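PDB 2YV9: chloride intracellular channel exc-4 from Caenorhabditis elegans, which may insert into membranes to form chloride channels and is required to regulate lumen size in the growing excretory canal. Local coordinates for residues E194-L199 and W222-T227. Residues are numbered along the deposited sequence; the frame is centred on the assembly and turned at random.
Sequences ELMPRL and WAYILT
The ring of Tyr224 is the bump of this contact, and the hollow that takes it is lined by Leu195, Met196 and Leu199. With CG anti to the backbone N (chi1 176°), the ring reaches from helix 219-228 to helix 190-210; the axes of segments 194-199 and 222-227 approach to 10.2 Å and cross at -102°. Met196, extended beyond CG, crosses one side of the ring obliquely, with its CE over the face: CE sits 3.9 Å from the ring centroid in a CH-pi contact, SD is oblique to the ring in a Met-aromatic contact, and CG touches Tyr224 CE2 at 3.5 Å. Leu199 CD1 meets the ring edge in its plane, 3.6 Å from Tyr224 CD2, and also packs against Ile225 CG1 at 4.0 Å. Leu195 CD2 closes in obliquely, 3.7 Å from Tyr224 CE2. Beyond them, Thr227 CG2 borders the Met196 methyl, and the buried Tyr224 hydroxyl is hydrogen-bonded to Asp192, one turn before Met196. An alanine in place of Tyr224 would probably open a gap between the helices and leave Asp192 without this partner. Leu195 and Leu199 also touch Leu126 of helix 117-140, placing this near-perpendicular helix packing inside the all-helical C-terminal domain of the GST fold shared by CLIC proteins.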
ATOM      1  N   GLU A 194       3.494  11.805  -7.948  1.00 21.74           N
ATOM      2  CA  GLU A 194       4.626  11.179  -7.257  1.00 16.84           C
ATOM      3  C   GLU A 194       5.851  12.106  -7.175  1.00 20.60           C
ATOM      4  O   GLU A 194       6.469  12.277  -6.117  1.00 22.06           O
ATOM      5  CB  GLU A 194       4.997   9.884  -7.951  1.00 20.68           C
ATOM      6  CG  GLU A 194       3.822   8.905  -7.884  1.00 21.75           C
ATOM      7  CD  GLU A 194       3.897   7.763  -8.878  1.00 26.92           C
ATOM      8  OE1 GLU A 194       4.897   7.669  -9.628  1.00 24.30           O
ATOM      9  OE2 GLU A 194       2.957   6.921  -8.841  1.00 26.89           O
ATOM     10  N   LEU A 195       6.210  12.709  -8.290  1.00 18.29           N
ATOM     11  CA  LEU A 195       7.429  13.568  -8.325  1.00 16.53           C
ATOM     12  C   LEU A 195       7.254  14.893  -7.612  1.00 18.77           C
ATOM     13  O   LEU A 195       8.177  15.361  -6.986  1.00 23.66           O
ATOM     14  CB  LEU A 195       7.789  13.866  -9.803  1.00 17.68           C
ATOM     15  CG  LEU A 195       9.103  14.599 -10.015  1.00 20.20           C
ATOM     16  CD1 LEU A 195      10.265  13.839  -9.328  1.00 24.52           C
ATOM     17  CD2 LEU A 195       9.352  14.794 -11.548  1.00 20.88           C
ATOM     18  N   MET A 196       6.109  15.577  -7.755  1.00 19.25           N
ATOM     19  CA  MET A 196       6.052  16.922  -7.203  1.00 22.45           C
ATOM     20  C   MET A 196       6.154  16.839  -5.649  1.00 22.01           C
ATOM     21  O   MET A 196       6.960  17.545  -5.050  1.00 21.78           O
ATOM     22  CB  MET A 196       4.809  17.680  -7.669  1.00 22.49           C
ATOM     23  CG  MET A 196       4.872  18.041  -9.143  1.00 19.95           C
ATOM     24  SD  MET A 196       3.271  18.795  -9.653  1.00 23.59           S
ATOM     25  CE  MET A 196       3.859  19.723 -11.113  1.00 23.04           C
ATOM     26  N   PRO A 197       5.386  15.926  -5.034  1.00 18.48           N
ATOM     27  CA  PRO A 197       5.647  15.808  -3.539  1.00 17.73           C
ATOM     28  C   PRO A 197       7.092  15.429  -3.181  1.00 25.11           C
ATOM     29  O   PRO A 197       7.661  16.022  -2.291  1.00 23.01           O
ATOM     30  CB  PRO A 197       4.643  14.725  -3.122  1.00 21.31           C
ATOM     31  CG  PRO A 197       3.502  14.849  -4.168  1.00 24.39           C
ATOM     32  CD  PRO A 197       4.249  15.108  -5.471  1.00 22.37           C
ATOM     33  N   ARG A 198       7.715  14.530  -3.945  1.00 22.06           N
ATOM     34  CA  ARG A 198       9.111  14.151  -3.681  1.00 17.64           C
ATOM     35  C   ARG A 198      10.055  15.368  -3.812  1.00 17.68           C
ATOM     36  O   ARG A 198      10.951  15.609  -2.983  1.00 20.41           O
ATOM     37  CB  ARG A 198       9.512  12.938  -4.479  1.00 20.82           C
ATOM     38  CG  ARG A 198       8.785  11.666  -4.010  1.00 21.65           C
ATOM     39  CD  ARG A 198       9.004  10.440  -4.935  1.00 24.05           C
ATOM     40  NE  ARG A 198       8.477   9.200  -4.357  1.00 22.76           N
ATOM     41  CZ  ARG A 198       7.190   8.977  -4.114  1.00 24.77           C
ATOM     42  NH1 ARG A 198       6.279   9.878  -4.478  1.00 22.34           N
ATOM     43  NH2 ARG A 198       6.801   7.859  -3.523  1.00 26.74           N
ATOM     44  N   LEU A 199       9.871  16.144  -4.872  1.00 18.67           N
ATOM     45  CA  LEU A 199      10.672  17.329  -5.046  1.00 22.81           C
ATOM     46  C   LEU A 199      10.510  18.301  -3.894  1.00 19.93           C
ATOM     47  O   LEU A 199      11.490  18.846  -3.418  1.00 22.20           O
ATOM     48  CB  LEU A 199      10.374  17.987  -6.383  1.00 22.66           C
ATOM     49  CG  LEU A 199      10.886  17.312  -7.630  1.00 18.88           C
ATOM     50  CD1 LEU A 199      10.309  17.990  -8.930  1.00 23.05           C
ATOM     51  CD2 LEU A 199      12.464  17.344  -7.736  1.00 21.03           C
ATOM     52  N   TRP A 222      12.998  23.888 -11.929  1.00 22.21           N
ATOM     53  CA  TRP A 222      12.435  24.895 -11.012  1.00 23.67           C
ATOM     54  C   TRP A 222      11.123  25.389 -11.568  1.00 24.35           C
ATOM     55  O   TRP A 222      10.169  25.687 -10.833  1.00 23.09           O
ATOM     56  CB  TRP A 222      13.423  26.025 -10.757  1.00 23.35           C
ATOM     57  CG  TRP A 222      14.334  25.742  -9.589  1.00 22.77           C
ATOM     58  CD1 TRP A 222      15.644  25.446  -9.617  1.00 25.53           C
ATOM     59  CD2 TRP A 222      13.953  25.783  -8.220  1.00 24.20           C
ATOM     60  NE1 TRP A 222      16.127  25.308  -8.329  1.00 24.70           N
ATOM     61  CE2 TRP A 222      15.074  25.496  -7.463  1.00 21.29           C
ATOM     62  CE3 TRP A 222      12.747  26.024  -7.569  1.00 22.19           C
ATOM     63  CZ2 TRP A 222      15.011  25.418  -6.063  1.00 25.57           C
ATOM     64  CZ3 TRP A 222      12.688  25.957  -6.204  1.00 23.61           C
ATOM     65  CH2 TRP A 222      13.788  25.679  -5.473  1.00 20.87           C
ATOM     66  N   ALA A 223      11.019  25.484 -12.900  1.00 25.76           N
ATOM     67  CA  ALA A 223       9.742  25.823 -13.490  1.00 20.51           C
ATOM     68  C   ALA A 223       8.610  24.794 -13.201  1.00 24.44           C
ATOM     69  O   ALA A 223       7.448  25.134 -12.993  1.00 27.15           O
ATOM     70  CB  ALA A 223       9.862  26.013 -14.997  1.00 24.35           C
ATOM     71  N   TYR A 224       8.985  23.531 -13.169  1.00 22.97           N
ATOM     72  CA  TYR A 224       8.075  22.447 -12.849  1.00 21.83           C
ATOM     73  C   TYR A 224       7.692  22.520 -11.348  1.00 20.16           C
ATOM     74  O   TYR A 224       6.526  22.322 -10.971  1.00 22.66           O
ATOM     75  CB  TYR A 224       8.756  21.129 -13.203  1.00 23.81           C
ATOM     76  CG  TYR A 224       8.013  19.877 -12.867  1.00 21.30           C
ATOM     77  CD1 TYR A 224       7.034  19.351 -13.720  1.00 21.28           C
ATOM     78  CD2 TYR A 224       8.304  19.159 -11.690  1.00 22.03           C
ATOM     79  CE1 TYR A 224       6.354  18.252 -13.398  1.00 22.93           C
ATOM     80  CE2 TYR A 224       7.594  18.002 -11.380  1.00 20.95           C
ATOM     81  CZ  TYR A 224       6.681  17.526 -12.251  1.00 20.93           C
ATOM     82  OH  TYR A 224       5.981  16.396 -11.975  1.00 20.35           O
ATOM     83  N   ILE A 225       8.646  22.874 -10.494  1.00 22.47           N
ATOM     84  CA  ILE A 225       8.302  23.070  -9.067  1.00 21.59           C
ATOM     85  C   ILE A 225       7.324  24.265  -8.949  1.00 21.80           C
ATOM     86  O   ILE A 225       6.314  24.233  -8.226  1.00 23.22           O
ATOM     87  CB  ILE A 225       9.573  23.270  -8.240  1.00 20.71           C
ATOM     88  CG1 ILE A 225      10.379  21.948  -8.223  1.00 22.72           C
ATOM     89  CG2 ILE A 225       9.218  23.748  -6.796  1.00 24.06           C
ATOM     90  CD1 ILE A 225      11.822  22.083  -7.792  1.00 20.10           C
ATOM     91  N   LEU A 226       7.607  25.341  -9.663  1.00 23.17           N
ATOM     92  CA  LEU A 226       6.651  26.456  -9.731  1.00 25.27           C
ATOM     93  C   LEU A 226       5.271  26.008 -10.207  1.00 25.33           C
ATOM     94  O   LEU A 226       4.280  26.381  -9.615  1.00 24.15           O
ATOM     95  CB  LEU A 226       7.199  27.559 -10.618  1.00 22.65           C
ATOM     96  CG  LEU A 226       6.332  28.818 -10.756  1.00 24.30           C
ATOM     97  CD1 LEU A 226       5.803  29.418  -9.438  1.00 30.68           C
ATOM     98  CD2 LEU A 226       7.129  29.891 -11.597  1.00 30.74           C
ATOM     99  N   THR A 227       5.232  25.183 -11.246  1.00 23.83           N
ATOM    100  CA  THR A 227       3.987  24.587 -11.686  1.00 23.58           C
ATOM    101  C   THR A 227       3.307  23.881 -10.511  1.00 23.25           C
ATOM    102  O   THR A 227       2.137  24.057 -10.294  1.00 23.34           O
ATOM    103  CB  THR A 227       4.213  23.695 -12.893  1.00 24.07           C
ATOM    104  OG1 THR A 227       4.698  24.543 -13.954  1.00 25.50           O
ATOM    105  CG2 THR A 227       2.944  23.020 -13.301  1.00 27.02           C
TER